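Local coordinates for protein 3-oxosteroid 1-dehydrogenase (Sterolibacterium denitrificans, PDB 7P18) that probably catalyses the FAD-dependent Δ1-dehydrogenation of 3-oxosteroids to 3-oxo-Δ1-steroids, passing the electrons to an acceptor, at residues A[38-48]-A[295-303]; A[228-237]-A[249-260]. All coordinates share one frame; numbering follows the deposited sequence.

Interaction 1 (A[38-48]-A[295-303]). With FAD (flavin-adenine dinucleotide), chain C.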
loop_
_atom_site.group_PDB
_atom_site.type_symbol
_atom_site.label_atom_id
_atom_site.label_comp_id
_atom_site.label_asym_id
_atom_site.label_seq_id
_atom_site.Cartn_x
_atom_site.Cartn_y
_atom_site.Cartn_z
ATOM N N LYS A 38 -9.970 -14.929 7.487
ATOM C CA LYS A 38 -10.558 -15.740 6.387
ATOM C C LYS A 38 -9.518 -16.761 5.914
ATOM O O LYS A 38 -9.903 -17.924 5.761
ATOM C CB LYS A 38 -11.045 -14.830 5.258
ATOM C CG LYS A 38 -11.372 -15.450 3.894
ATOM C CD LYS A 38 -11.925 -14.320 3.039
ATOM C CE LYS A 38 -12.165 -14.648 1.603
ATOM N NZ LYS A 38 -12.937 -13.584 0.948
ATOM N N SER A 39 -8.259 -16.350 5.756
ATOM C CA SER A 39 -7.246 -17.108 4.982
ATOM C C SER A 39 -6.420 -17.961 5.938
ATOM O O SER A 39 -6.638 -17.913 7.162
ATOM C CB SER A 39 -6.394 -16.203 4.122
ATOM O OG SER A 39 -5.309 -15.681 4.854
ATOM N N ASP A 40 -5.468 -18.692 5.370
ATOM C CA ASP A 40 -4.535 -19.606 6.077
ATOM C C ASP A 40 -3.371 -18.803 6.648
ATOM O O ASP A 40 -2.557 -19.406 7.349
ATOM C CB ASP A 40 -4.009 -20.694 5.119
ATOM C CG ASP A 40 -3.347 -20.152 3.866
ATOM O OD1 ASP A 40 -3.940 -19.270 3.187
ATOM O OD2 ASP A 40 -2.233 -20.582 3.576
ATOM N N LYS A 41 -3.290 -17.486 6.369
ATOM C CA LYS A 41 -2.151 -16.638 6.825
ATOM C C LYS A 41 -2.704 -15.376 7.519
ATOM O O LYS A 41 -3.784 -14.938 7.128
ATOM C CB LYS A 41 -1.260 -16.209 5.662
ATOM C CG LYS A 41 -0.695 -17.317 4.772
ATOM C CD LYS A 41 0.353 -18.176 5.466
ATOM C CE LYS A 41 0.833 -19.349 4.623
ATOM N NZ LYS A 41 1.720 -20.233 5.426
ATOM N N TYR A 42 -1.979 -14.819 8.491
ATOM C CA TYR A 42 -2.308 -13.497 9.104
ATOM C C TYR A 42 -1.519 -12.398 8.376
ATOM O O TYR A 42 -0.436 -12.684 7.811
ATOM C CB TYR A 42 -2.053 -13.463 10.610
ATOM C CG TYR A 42 -0.657 -13.804 11.051
ATOM C CD1 TYR A 42 0.337 -12.843 11.060
ATOM C CD2 TYR A 42 -0.324 -15.091 11.465
ATOM C CE1 TYR A 42 1.622 -13.146 11.456
ATOM C CE2 TYR A 42 0.966 -15.401 11.865
ATOM C CZ TYR A 42 1.937 -14.425 11.861
ATOM O OH TYR A 42 3.203 -14.687 12.261
ATOM N N GLY A 43 -2.052 -11.172 8.381
ATOM C CA GLY A 43 -1.307 -9.984 7.918
ATOM C C GLY A 43 -1.890 -9.350 6.682
ATOM O O GLY A 43 -1.749 -8.127 6.562
ATOM N N GLY A 44 -2.551 -10.111 5.800
ATOM C CA GLY A 44 -3.230 -9.553 4.608
ATOM C C GLY A 44 -2.312 -8.709 3.738
ATOM O O GLY A 44 -1.093 -8.966 3.725
ATOM N N THR A 45 -2.858 -7.711 3.038
ATOM C CA THR A 45 -2.051 -6.805 2.165
ATOM C C THR A 45 -1.012 -6.103 3.032
ATOM O O THR A 45 0.086 -5.815 2.544
ATOM C CB THR A 45 -2.915 -5.780 1.429
ATOM O OG1 THR A 45 -4.105 -6.394 0.908
ATOM C CG2 THR A 45 -2.133 -5.103 0.330
ATOM N N SER A 46 -1.356 -5.847 4.299
ATOM C CA SER A 46 -0.471 -5.110 5.227
ATOM C C SER A 46 0.895 -5.818 5.239
ATOM O O SER A 46 1.950 -5.150 5.155
ATOM C CB SER A 46 -1.145 -5.045 6.599
ATOM O OG SER A 46 -2.406 -4.378 6.540
ATOM N N ALA A 47 0.874 -7.144 5.315
ATOM C CA ALA A 47 2.089 -7.979 5.453
ATOM C C ALA A 47 2.998 -7.858 4.223
ATOM O O ALA A 47 4.223 -8.002 4.396
ATOM C CB ALA A 47 1.678 -9.401 5.717
ATOM N N VAL A 48 2.436 -7.628 3.030
ATOM C CA VAL A 48 3.208 -7.579 1.757
ATOM C C VAL A 48 3.489 -6.129 1.357
ATOM O O VAL A 48 3.962 -5.899 0.247
ATOM C CB VAL A 48 2.499 -8.401 0.653
ATOM C CG1 VAL A 48 2.343 -9.847 1.081
ATOM C CG2 VAL A 48 1.175 -7.817 0.219
ATOM N N THR A 295 -2.534 -7.021 -4.718
ATOM C CA THR A 295 -2.919 -7.503 -3.380
ATOM C C THR A 295 -2.909 -9.022 -3.323
ATOM O O THR A 295 -2.937 -9.703 -4.369
ATOM C CB THR A 295 -4.323 -7.028 -3.005
ATOM O OG1 THR A 295 -5.245 -7.525 -3.997
ATOM C CG2 THR A 295 -4.398 -5.511 -2.943
ATOM N N PRO A 296 -2.951 -9.587 -2.106
ATOM C CA PRO A 296 -3.258 -11.002 -1.942
ATOM C C PRO A 296 -4.679 -11.348 -2.403
ATOM O O PRO A 296 -5.436 -10.502 -2.870
ATOM C CB PRO A 296 -3.051 -11.257 -0.442
ATOM C CG PRO A 296 -2.151 -10.120 0.007
ATOM C CD PRO A 296 -2.577 -8.951 -0.841
ATOM N N PRO A 297 -5.076 -12.641 -2.338
ATOM C CA PRO A 297 -6.296 -13.083 -3.019
ATOM C C PRO A 297 -7.664 -12.710 -2.407
ATOM O O PRO A 297 -8.642 -12.826 -3.103
ATOM C CB PRO A 297 -6.133 -14.619 -3.000
ATOM C CG PRO A 297 -4.669 -14.858 -2.777
ATOM C CD PRO A 297 -4.247 -13.754 -1.835
ATOM N N HIS A 298 -7.731 -12.524 -1.084
ATOM C CA HIS A 298 -9.043 -12.591 -0.369
ATOM C C HIS A 298 -9.938 -11.346 -0.253
ATOM O O HIS A 298 -11.155 -11.558 -0.081
ATOM C CB HIS A 298 -8.842 -13.227 1.015
ATOM C CG HIS A 298 -7.874 -14.363 1.019
ATOM N ND1 HIS A 298 -8.191 -15.605 0.505
ATOM C CD2 HIS A 298 -6.603 -14.452 1.469
ATOM C CE1 HIS A 298 -7.157 -16.411 0.637
ATOM N NE2 HIS A 298 -6.170 -15.726 1.226
ATOM N N ASN A 299 -9.429 -10.120 -0.328
ATOM C CA ASN A 299 -10.346 -8.978 -0.041
ATOM C C ASN A 299 -11.424 -8.910 -1.122
ATOM O O ASN A 299 -11.195 -8.312 -2.184
ATOM C CB ASN A 299 -9.581 -7.659 0.149
ATOM C CG ASN A 299 -8.547 -7.748 1.238
ATOM O OD1 ASN A 299 -8.558 -8.693 2.061
ATOM N ND2 ASN A 299 -7.654 -6.772 1.259
ATOM N N THR A 300 -12.602 -9.478 -0.822
ATOM C CA THR A 300 -13.724 -9.675 -1.775
ATOM C C THR A 300 -14.970 -8.934 -1.263
ATOM O O THR A 300 -16.064 -9.271 -1.698
ATOM C CB THR A 300 -13.953 -11.182 -1.992
ATOM O OG1 THR A 300 -14.100 -11.906 -0.763
ATOM C CG2 THR A 300 -12.791 -11.825 -2.724
ATOM N N GLY A 301 -14.828 -7.963 -0.340
ATOM C CA GLY A 301 -15.953 -7.066 -0.004
ATOM C C GLY A 301 -16.996 -7.769 0.875
ATOM O O GLY A 301 -18.138 -7.281 0.931
ATOM N N ASP A 302 -16.610 -8.828 1.579
ATOM C CA ASP A 302 -17.545 -9.701 2.344
ATOM C C ASP A 302 -18.231 -8.908 3.475
ATOM O O ASP A 302 -19.420 -9.100 3.706
ATOM C CB ASP A 302 -16.831 -10.897 2.948
ATOM C CG ASP A 302 -16.132 -11.828 1.949
ATOM O OD1 ASP A 302 -16.488 -11.801 0.778
ATOM O OD2 ASP A 302 -15.243 -12.563 2.388
ATOM N N THR A 303 -17.515 -8.050 4.180
ATOM C CA THR A 303 -18.084 -7.261 5.310
ATOM C C THR A 303 -18.796 -6.030 4.770
ATOM O O THR A 303 -19.748 -5.554 5.431
ATOM C CB THR A 303 -17.035 -6.889 6.357
ATOM O OG1 THR A 303 -16.144 -5.930 5.767
ATOM C CG2 THR A 303 -16.272 -8.080 6.859
HETATM P PA FAD C . -5.463 -6.065 4.685
HETATM O O1A FAD C . -4.101 -5.692 5.147
HETATM O O2A FAD C . -5.468 -6.690 3.315
HETATM O O5B FAD C . -6.069 -7.057 5.761
HETATM C C5B FAD C . -7.417 -7.562 5.566
HETATM C C4B FAD C . -7.465 -8.970 6.075
HETATM O O4B FAD C . -8.855 -9.372 6.210
HETATM C C3B FAD C . -6.794 -10.030 5.176
HETATM O O3B FAD C . -5.898 -10.845 5.924
HETATM C C2B FAD C . -7.979 -10.819 4.611
HETATM O O2B FAD C . -7.629 -12.137 4.212
HETATM C C1B FAD C . -9.006 -10.684 5.735
HETATM N N9A FAD C . -10.394 -10.909 5.329
HETATM C C8A FAD C . -11.001 -10.622 4.140
HETATM N N7A FAD C . -12.255 -11.061 4.086
HETATM C C5A FAD C . -12.481 -11.623 5.336
HETATM C C6A FAD C . -13.608 -12.248 5.914
HETATM N N6A FAD C . -14.755 -12.483 5.266
HETATM N N1A FAD C . -13.484 -12.695 7.181
HETATM C C2A FAD C . -12.324 -12.503 7.816
HETATM N N3A FAD C . -11.176 -11.999 7.354
HETATM C C4A FAD C . -11.339 -11.545 6.098
HETATM N N1 FAD C . 0.033 1.381 2.196
HETATM C C2 FAD C . 0.659 2.216 3.057
HETATM O O2 FAD C . 0.019 3.071 3.697
HETATM N N3 FAD C . 1.975 2.138 3.279
HETATM C C4 FAD C . 2.818 1.413 2.462
HETATM O O4 FAD C . 3.995 1.300 2.789
HETATM C C4X FAD C . 2.219 0.539 1.514
HETATM N N5 FAD C . 2.989 -0.204 0.737
HETATM C C5X FAD C . 2.370 -1.092 -0.111
HETATM C C6 FAD C . 3.167 -1.967 -0.885
HETATM C C7 FAD C . 2.602 -2.975 -1.655
HETATM C C7M FAD C . 3.476 -3.921 -2.452
HETATM C C8 FAD C . 1.209 -3.159 -1.618
HETATM C C8M FAD C . 0.563 -4.271 -2.427
HETATM C C9 FAD C . 0.415 -2.260 -0.934
HETATM C C9A FAD C . 0.966 -1.247 -0.126
HETATM N N10 FAD C . 0.185 -0.332 0.597
HETATM C C10 FAD C . 0.782 0.572 1.465
HETATM C "C1'" FAD C . -1.274 -0.480 0.663
HETATM C "C2'" FAD C . -1.657 -1.268 1.935
HETATM O "O2'" FAD C . -0.972 -2.516 2.035
HETATM C "C3'" FAD C . -3.172 -1.513 2.052
HETATM O "O3'" FAD C . -3.926 -0.377 1.622
HETATM C "C4'" FAD C . -3.541 -1.926 3.461
HETATM O "O4'" FAD C . -2.730 -3.037 3.817
HETATM C "C5'" FAD C . -5.004 -2.271 3.641
HETATM O "O5'" FAD C . -5.141 -2.737 4.998
HETATM P P FAD C . -6.491 -3.428 5.472
HETATM O O1P FAD C . -6.204 -3.769 6.871
HETATM O O2P FAD C . -7.684 -2.682 5.075
HETATM O O3P FAD C . -6.502 -4.828 4.624
HETATM O O HOH W 1 -3.599 -17.247 1.251
#
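The imidazole of His-298 has Ser-39 on one face, where Ser-39 CA stands 4.1 Å above the ring plane and displaced toward the rim, and Pro-297 CB over the centre of the opposite face. A water lies at the ring edge, in plane, 3.0 Å from His-298 NE2; it donates to Asp-40 OD1 at 2.8 Å and so bridges the two segments. Ser-39 itself is fixed by an ST turn, its OG accepting from Lys-41 N while also bonding Glu-37 and Arg-150.

Lys-38 forms the direct polar link. With CG anti to the backbone N (chi1 165°) and the rest extended, its chain runs along the FAD adenine, CB and CD in contact with the purine, and lets NZ donate a hydrogen bond to His-298 O at 2.9 Å. The same NZ makes a salt bridge with Asp-302 OD2 at 2.9 Å, approaching on the syn side 23° out of the carboxylate plane. Asp-302 OD2 also accepts from FAD N6A at 2.9 Å, so a single oxygen serves both the lysine and the adenine, and the lysine would be expected to stabilise its negative charge.

At the other end, both segments converge on the pyrophosphate oxygen O2A of FAD. Thr-45 N donates to it at 2.8 Å and Thr-45 OG1 joins in, while Asn-299 ND2 reaches FAD O2A at 3.0 Å with an almost straight N-H (178°); Glu-274 takes a further bond from ND2. Val-48 CG2 makes an apolar contact with Pro-296 CG.

Thr-45, Ser-46, Asn-299 and Asp-302 all bind FAD, making this the FAD-binding domain's adenine and pyrophosphate site. In the fold, 38-48 follows strand 33-36 of the parallel sheet, Ser-46 and Ala-47 pack against helix 208-222, and Gly-301 occupies the N-cap position of helix 302-309.

Interaction 2 (A[228-237]-A[249-260]); sequences WLNTPFESLI and IVVKRNGQTLQL. With FAD (flavin-adenine dinucleotide), chain C.
Arg-253, ending strand 245-253, reaches Trp-228 in edge strand 227-228 of the parallel sheet. Its CB brushes Thr-231 CG2 at 4.1 Å; the chain then bends at chi2 (69°), bringing CD to 3.4 Å from Thr-231 OG1 and laying NE over Trp-228 CE3 at 3.6 Å. From there the guanidinium lies flat on the indole, the planes 5° apart. Arg-253 CZ sits 3.8 Å from the centroid of the Trp-228 five-membered ring, 23° off its normal, which meets the criteria for both a stack and a cation-pi contact. NH2 lies over the same face, whereas NH1 gives a weak hydrogen bond to Thr-231 OG1, whose own proton goes to Leu-229 O. Leu-258 CD2 and Leu-260 CD2 approach Trp-228 CZ3.

Beyond the arginine, strands 233-239 and 245-253 pair antiparallel. Val-250 O accepts hydrogen bonds from Glu-234 N at 2.8 Å and, weakly, from Ser-235 N at 3.3 Å, so two residues face one. Next to this irregularity the Phe-233 ring turns its edge to Ile-249 CG2, with Ser-235 N over the centre of one face.

Phe-233 N donates to FAD N1A at 2.9 Å, and Phe-233 O accepts from FAD N6A, so the backbone reads the adenine edge. Strands 233-239, 245-253 and 256-262 form an antiparallel meander of the Rossmann-type FAD-binding domain, with a classic beta bulge in the first pair and a type I' turn (253-256) joining the second.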
loop_
_atom_site.group_PDB
_atom_site.type_symbol
_atom_site.label_atom_id
_atom_site.label_comp_id
_atom_site.label_asym_id
_atom_site.label_seq_id
_atom_site.Cartn_x
_atom_site.Cartn_y
_atom_site.Cartn_z
ATOM N N TRP A 228 -8.084 -16.704 15.081
ATOM C CA TRP A 228 -8.573 -17.914 14.374
ATOM C C TRP A 228 -8.337 -17.764 12.873
ATOM O O TRP A 228 -9.015 -16.938 12.245
ATOM C CB TRP A 228 -10.044 -18.191 14.679
ATOM C CG TRP A 228 -10.320 -18.536 16.110
ATOM C CD1 TRP A 228 -9.412 -18.709 17.117
ATOM C CD2 TRP A 228 -11.614 -18.748 16.694
ATOM N NE1 TRP A 228 -10.064 -18.958 18.299
ATOM C CE2 TRP A 228 -11.410 -18.993 18.071
ATOM C CE3 TRP A 228 -12.923 -18.692 16.206
ATOM C CZ2 TRP A 228 -12.468 -19.246 18.940
ATOM C CZ3 TRP A 228 -13.969 -18.921 17.068
ATOM C CH2 TRP A 228 -13.740 -19.184 18.419
ATOM N N LEU A 229 -7.436 -18.577 12.324
ATOM C CA LEU A 229 -7.175 -18.649 10.859
ATOM C C LEU A 229 -8.256 -19.515 10.206
ATOM O O LEU A 229 -8.951 -20.237 10.927
ATOM C CB LEU A 229 -5.773 -19.205 10.613
ATOM C CG LEU A 229 -4.629 -18.348 11.157
ATOM C CD1 LEU A 229 -3.313 -19.088 11.142
ATOM C CD2 LEU A 229 -4.480 -17.070 10.338
ATOM N N ASN A 230 -8.425 -19.378 8.898
ATOM C CA ASN A 230 -9.340 -20.227 8.099
ATOM C C ASN A 230 -10.751 -20.061 8.645
ATOM O O ASN A 230 -11.510 -21.057 8.608
ATOM C CB ASN A 230 -8.869 -21.681 8.155
ATOM C CG ASN A 230 -7.432 -21.832 7.732
ATOM O OD1 ASN A 230 -6.583 -22.267 8.511
ATOM N ND2 ASN A 230 -7.160 -21.439 6.514
ATOM N N THR A 231 -11.082 -18.859 9.143
ATOM C CA THR A 231 -12.358 -18.577 9.850
ATOM C C THR A 231 -12.976 -17.315 9.269
ATOM O O THR A 231 -12.943 -16.256 9.892
ATOM C CB THR A 231 -12.144 -18.481 11.369
ATOM O OG1 THR A 231 -11.567 -19.704 11.826
ATOM C CG2 THR A 231 -13.432 -18.246 12.125
ATOM N N PRO A 232 -13.539 -17.386 8.053
ATOM C CA PRO A 232 -14.143 -16.224 7.419
ATOM C C PRO A 232 -15.427 -15.749 8.109
ATOM O O PRO A 232 -16.321 -16.557 8.399
ATOM C CB PRO A 232 -14.485 -16.700 6.001
ATOM C CG PRO A 232 -14.589 -18.209 6.127
ATOM C CD PRO A 232 -13.600 -18.585 7.194
ATOM N N PHE A 233 -15.514 -14.437 8.316
ATOM C CA PHE A 233 -16.791 -13.741 8.538
ATOM C C PHE A 233 -17.738 -14.056 7.393
ATOM O O PHE A 233 -17.321 -14.004 6.209
ATOM C CB PHE A 233 -16.540 -12.234 8.679
ATOM C CG PHE A 233 -17.781 -11.401 8.577
ATOM C CD1 PHE A 233 -18.279 -11.055 7.340
ATOM C CD2 PHE A 233 -18.412 -10.917 9.722
ATOM C CE1 PHE A 233 -19.406 -10.267 7.237
ATOM C CE2 PHE A 233 -19.531 -10.117 9.608
ATOM C CZ PHE A 233 -20.031 -9.807 8.374
ATOM N N GLU A 234 -19.013 -14.272 7.725
ATOM C CA GLU A 234 -20.121 -14.387 6.755
ATOM C C GLU A 234 -21.189 -13.319 6.937
ATOM O O GLU A 234 -21.723 -12.848 5.936
ATOM C CB GLU A 234 -20.888 -15.694 6.985
ATOM C CG GLU A 234 -20.145 -16.928 6.603
ATOM C CD GLU A 234 -21.050 -18.140 6.428
ATOM O OE1 GLU A 234 -22.309 -18.069 6.739
ATOM O OE2 GLU A 234 -20.486 -19.141 5.972
ATOM N N SER A 235 -21.584 -13.012 8.168
ATOM C CA SER A 235 -22.726 -12.092 8.376
ATOM C C SER A 235 -22.691 -11.474 9.778
ATOM O O SER A 235 -21.990 -11.943 10.654
ATOM C CB SER A 235 -24.032 -12.799 8.089
ATOM O OG SER A 235 -24.213 -13.849 9.017
ATOM N N LEU A 236 -23.449 -10.413 9.949
ATOM C CA LEU A 236 -23.586 -9.703 11.241
ATOM C C LEU A 236 -24.800 -10.281 11.991
ATOM O O LEU A 236 -25.798 -10.631 11.331
ATOM C CB LEU A 236 -23.800 -8.218 10.917
ATOM C CG LEU A 236 -22.582 -7.484 10.340
ATOM C CD1 LEU A 236 -22.978 -6.132 9.745
ATOM C CD2 LEU A 236 -21.544 -7.310 11.397
ATOM N N ILE A 237 -24.706 -10.367 13.309
ATOM C CA ILE A 237 -25.876 -10.627 14.205
ATOM C C ILE A 237 -26.370 -9.262 14.715
ATOM O O ILE A 237 -25.556 -8.476 15.185
ATOM C CB ILE A 237 -25.478 -11.604 15.326
ATOM C CG1 ILE A 237 -24.949 -12.912 14.716
ATOM C CG2 ILE A 237 -26.640 -11.831 16.287
ATOM C CD1 ILE A 237 -24.278 -13.849 15.688
ATOM N N ILE A 249 -21.218 -11.829 15.223
ATOM C CA ILE A 249 -21.036 -12.237 13.809
ATOM C C ILE A 249 -21.310 -13.735 13.685
ATOM O O ILE A 249 -21.150 -14.444 14.672
ATOM C CB ILE A 249 -19.613 -11.906 13.324
ATOM C CG1 ILE A 249 -18.538 -12.689 14.076
ATOM C CG2 ILE A 249 -19.376 -10.404 13.401
ATOM C CD1 ILE A 249 -17.134 -12.565 13.502
ATOM N N VAL A 250 -21.617 -14.163 12.471
ATOM C CA VAL A 250 -21.522 -15.593 12.045
ATOM C C VAL A 250 -20.220 -15.769 11.260
ATOM O O VAL A 250 -19.997 -14.998 10.298
ATOM C CB VAL A 250 -22.719 -15.986 11.169
ATOM C CG1 VAL A 250 -22.660 -17.473 10.821
ATOM C CG2 VAL A 250 -24.051 -15.599 11.828
ATOM N N VAL A 251 -19.427 -16.761 11.639
ATOM C CA VAL A 251 -18.254 -17.232 10.862
ATOM C C VAL A 251 -18.477 -18.682 10.407
ATOM O O VAL A 251 -19.428 -19.349 10.870
ATOM C CB VAL A 251 -16.955 -17.116 11.668
ATOM C CG1 VAL A 251 -16.691 -15.657 12.043
ATOM C CG2 VAL A 251 -16.957 -18.034 12.902
ATOM N N LYS A 252 -17.627 -19.118 9.491
ATOM C CA LYS A 252 -17.476 -20.532 9.055
ATOM C C LYS A 252 -16.164 -21.030 9.654
ATOM O O LYS A 252 -15.117 -20.536 9.268
ATOM C CB LYS A 252 -17.542 -20.598 7.532
ATOM C CG LYS A 252 -17.742 -21.984 6.949
ATOM C CD LYS A 252 -17.621 -22.025 5.430
ATOM C CE LYS A 252 -16.837 -23.226 4.933
ATOM N NZ LYS A 252 -17.350 -23.684 3.623
ATOM N N ARG A 253 -16.241 -21.911 10.651
ATOM C CA ARG A 253 -15.102 -22.349 11.501
ATOM C C ARG A 253 -15.067 -23.876 11.479
ATOM O O ARG A 253 -16.101 -24.480 11.817
ATOM C CB ARG A 253 -15.303 -21.798 12.914
ATOM C CG ARG A 253 -14.432 -22.415 13.995
ATOM C CD ARG A 253 -12.987 -22.051 13.864
ATOM N NE ARG A 253 -12.298 -22.102 15.136
ATOM C CZ ARG A 253 -10.988 -21.954 15.277
ATOM N NH1 ARG A 253 -10.235 -21.740 14.214
ATOM N NH2 ARG A 253 -10.427 -22.046 16.472
ATOM N N ASN A 254 -13.940 -24.477 11.081
ATOM C CA ASN A 254 -13.837 -25.948 10.876
ATOM C C ASN A 254 -14.951 -26.396 9.925
ATOM O O ASN A 254 -15.473 -27.501 10.115
ATOM C CB ASN A 254 -13.914 -26.727 12.198
ATOM C CG ASN A 254 -12.790 -26.368 13.146
ATOM O OD1 ASN A 254 -13.024 -25.990 14.295
ATOM N ND2 ASN A 254 -11.563 -26.453 12.661
ATOM N N GLY A 255 -15.316 -25.550 8.962
ATOM C CA GLY A 255 -16.107 -25.954 7.786
ATOM C C GLY A 255 -17.600 -25.749 7.940
ATOM O O GLY A 255 -18.295 -26.154 7.012
ATOM N N GLN A 256 -18.088 -25.135 9.032
ATOM C CA GLN A 256 -19.553 -24.893 9.271
ATOM C C GLN A 256 -19.839 -23.612 10.089
ATOM O O GLN A 256 -18.921 -23.127 10.768
ATOM C CB GLN A 256 -20.103 -26.050 10.090
ATOM C CG GLN A 256 -19.422 -26.151 11.446
ATOM C CD GLN A 256 -19.747 -27.445 12.146
ATOM O OE1 GLN A 256 -20.091 -28.454 11.511
ATOM N NE2 GLN A 256 -19.615 -27.409 13.466
ATOM N N THR A 257 -21.088 -23.162 10.146
ATOM C CA THR A 257 -21.438 -21.844 10.738
ATOM C C THR A 257 -21.333 -21.913 12.256
ATOM O O THR A 257 -21.653 -22.945 12.870
ATOM C CB THR A 257 -22.787 -21.327 10.248
ATOM O OG1 THR A 257 -23.730 -22.291 10.679
ATOM C CG2 THR A 257 -22.820 -21.132 8.747
ATOM N N LEU A 258 -20.847 -20.817 12.839
ATOM C CA LEU A 258 -20.665 -20.645 14.296
ATOM C C LEU A 258 -21.057 -19.210 14.653
ATOM O O LEU A 258 -20.595 -18.256 13.933
ATOM C CB LEU A 258 -19.213 -20.957 14.653
ATOM C CG LEU A 258 -18.847 -20.759 16.118
ATOM C CD1 LEU A 258 -19.692 -21.652 17.023
ATOM C CD2 LEU A 258 -17.372 -21.021 16.330
ATOM N N GLN A 259 -21.920 -19.057 15.659
ATOM C CA GLN A 259 -22.433 -17.740 16.120
ATOM C C GLN A 259 -21.507 -17.247 17.208
ATOM O O GLN A 259 -21.294 -17.973 18.150
ATOM C CB GLN A 259 -23.875 -17.786 16.641
ATOM C CG GLN A 259 -24.856 -18.295 15.600
ATOM C CD GLN A 259 -26.097 -17.441 15.531
ATOM O OE1 GLN A 259 -26.646 -17.021 16.552
ATOM N NE2 GLN A 259 -26.524 -17.146 14.312
ATOM N N LEU A 260 -20.957 -16.036 17.053
ATOM C CA LEU A 260 -20.032 -15.434 18.034
ATOM C C LEU A 260 -20.668 -14.160 18.582
ATOM O O LEU A 260 -21.203 -13.394 17.791
ATOM C CB LEU A 260 -18.706 -15.129 17.326
ATOM C CG LEU A 260 -17.948 -16.341 16.782
ATOM C CD1 LEU A 260 -16.671 -15.900 16.092
ATOM C CD2 LEU A 260 -17.594 -17.307 17.902
HETATM P PA FAD C . -5.463 -6.065 4.685
HETATM O O1A FAD C . -4.101 -5.692 5.147
HETATM O O2A FAD C . -5.468 -6.690 3.315
HETATM O O5B FAD C . -6.069 -7.057 5.761
HETATM C C5B FAD C . -7.417 -7.562 5.566
HETATM C C4B FAD C . -7.465 -8.970 6.075
HETATM O O4B FAD C . -8.855 -9.372 6.210
HETATM C C3B FAD C . -6.794 -10.030 5.176
HETATM O O3B FAD C . -5.898 -10.845 5.924
HETATM C C2B FAD C . -7.979 -10.819 4.611
HETATM O O2B FAD C . -7.629 -12.137 4.212
HETATM C C1B FAD C . -9.006 -10.684 5.735
HETATM N N9A FAD C . -10.394 -10.909 5.329
HETATM C C8A FAD C . -11.001 -10.622 4.140
HETATM N N7A FAD C . -12.255 -11.061 4.086
HETATM C C5A FAD C . -12.481 -11.623 5.336
HETATM C C6A FAD C . -13.608 -12.248 5.914
HETATM N N6A FAD C . -14.755 -12.483 5.266
HETATM N N1A FAD C . -13.484 -12.695 7.181
HETATM C C2A FAD C . -12.324 -12.503 7.816
HETATM N N3A FAD C . -11.176 -11.999 7.354
HETATM C C4A FAD C . -11.339 -11.545 6.098
HETATM N N1 FAD C . 0.033 1.381 2.196
HETATM C C2 FAD C . 0.659 2.216 3.057
HETATM O O2 FAD C . 0.019 3.071 3.697
HETATM N N3 FAD C . 1.975 2.138 3.279
HETATM C C4 FAD C . 2.818 1.413 2.462
HETATM O O4 FAD C . 3.995 1.300 2.789
HETATM C C4X FAD C . 2.219 0.539 1.514
HETATM N N5 FAD C . 2.989 -0.204 0.737
HETATM C C5X FAD C . 2.370 -1.092 -0.111
HETATM C C6 FAD C . 3.167 -1.967 -0.885
HETATM C C7 FAD C . 2.602 -2.975 -1.655
HETATM C C7M FAD C . 3.476 -3.921 -2.452
HETATM C C8 FAD C . 1.209 -3.159 -1.618
HETATM C C8M FAD C . 0.563 -4.271 -2.427
HETATM C C9 FAD C . 0.415 -2.260 -0.934
HETATM C C9A FAD C . 0.966 -1.247 -0.126
HETATM N N10 FAD C . 0.185 -0.332 0.597
HETATM C C10 FAD C . 0.782 0.572 1.465
HETATM C "C1'" FAD C . -1.274 -0.480 0.663
HETATM C "C2'" FAD C . -1.657 -1.268 1.935
HETATM O "O2'" FAD C . -0.972 -2.516 2.035
HETATM C "C3'" FAD C . -3.172 -1.513 2.052
HETATM O "O3'" FAD C . -3.926 -0.377 1.622
HETATM C "C4'" FAD C . -3.541 -1.926 3.461
HETATM O "O4'" FAD C . -2.730 -3.037 3.817
HETATM C "C5'" FAD C . -5.004 -2.271 3.641
HETATM O "O5'" FAD C . -5.141 -2.737 4.998
HETATM P P FAD C . -6.491 -3.428 5.472
HETATM O O1P FAD C . -6.204 -3.769 6.871
HETATM O O2P FAD C . -7.684 -2.682 5.075
HETATM O O3P FAD C . -6.502 -4.828 4.624
#

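In the fold
Interactions 1 and 2, with centres about 16 Å apart, both serve the FAD, and their territories meet at the adenine amino group, which each contact holds by one acceptor. The contacts also touch directly. Ser-39 O and Asn-230 N, 2.9 Å apart, probably form a hydrogen bond, and Thr-303 CG2 packs 3.6 Å from Phe-233 CD1. Along the chain, both segments of interaction 2 fall between 38-48 and 295-303. Interaction 1 alone continues past the pyrophosphate toward the flavin, the Thr-45 side chain lying about 9 Å from the bound steroid, androsta-1,4-diene-3,17-dione.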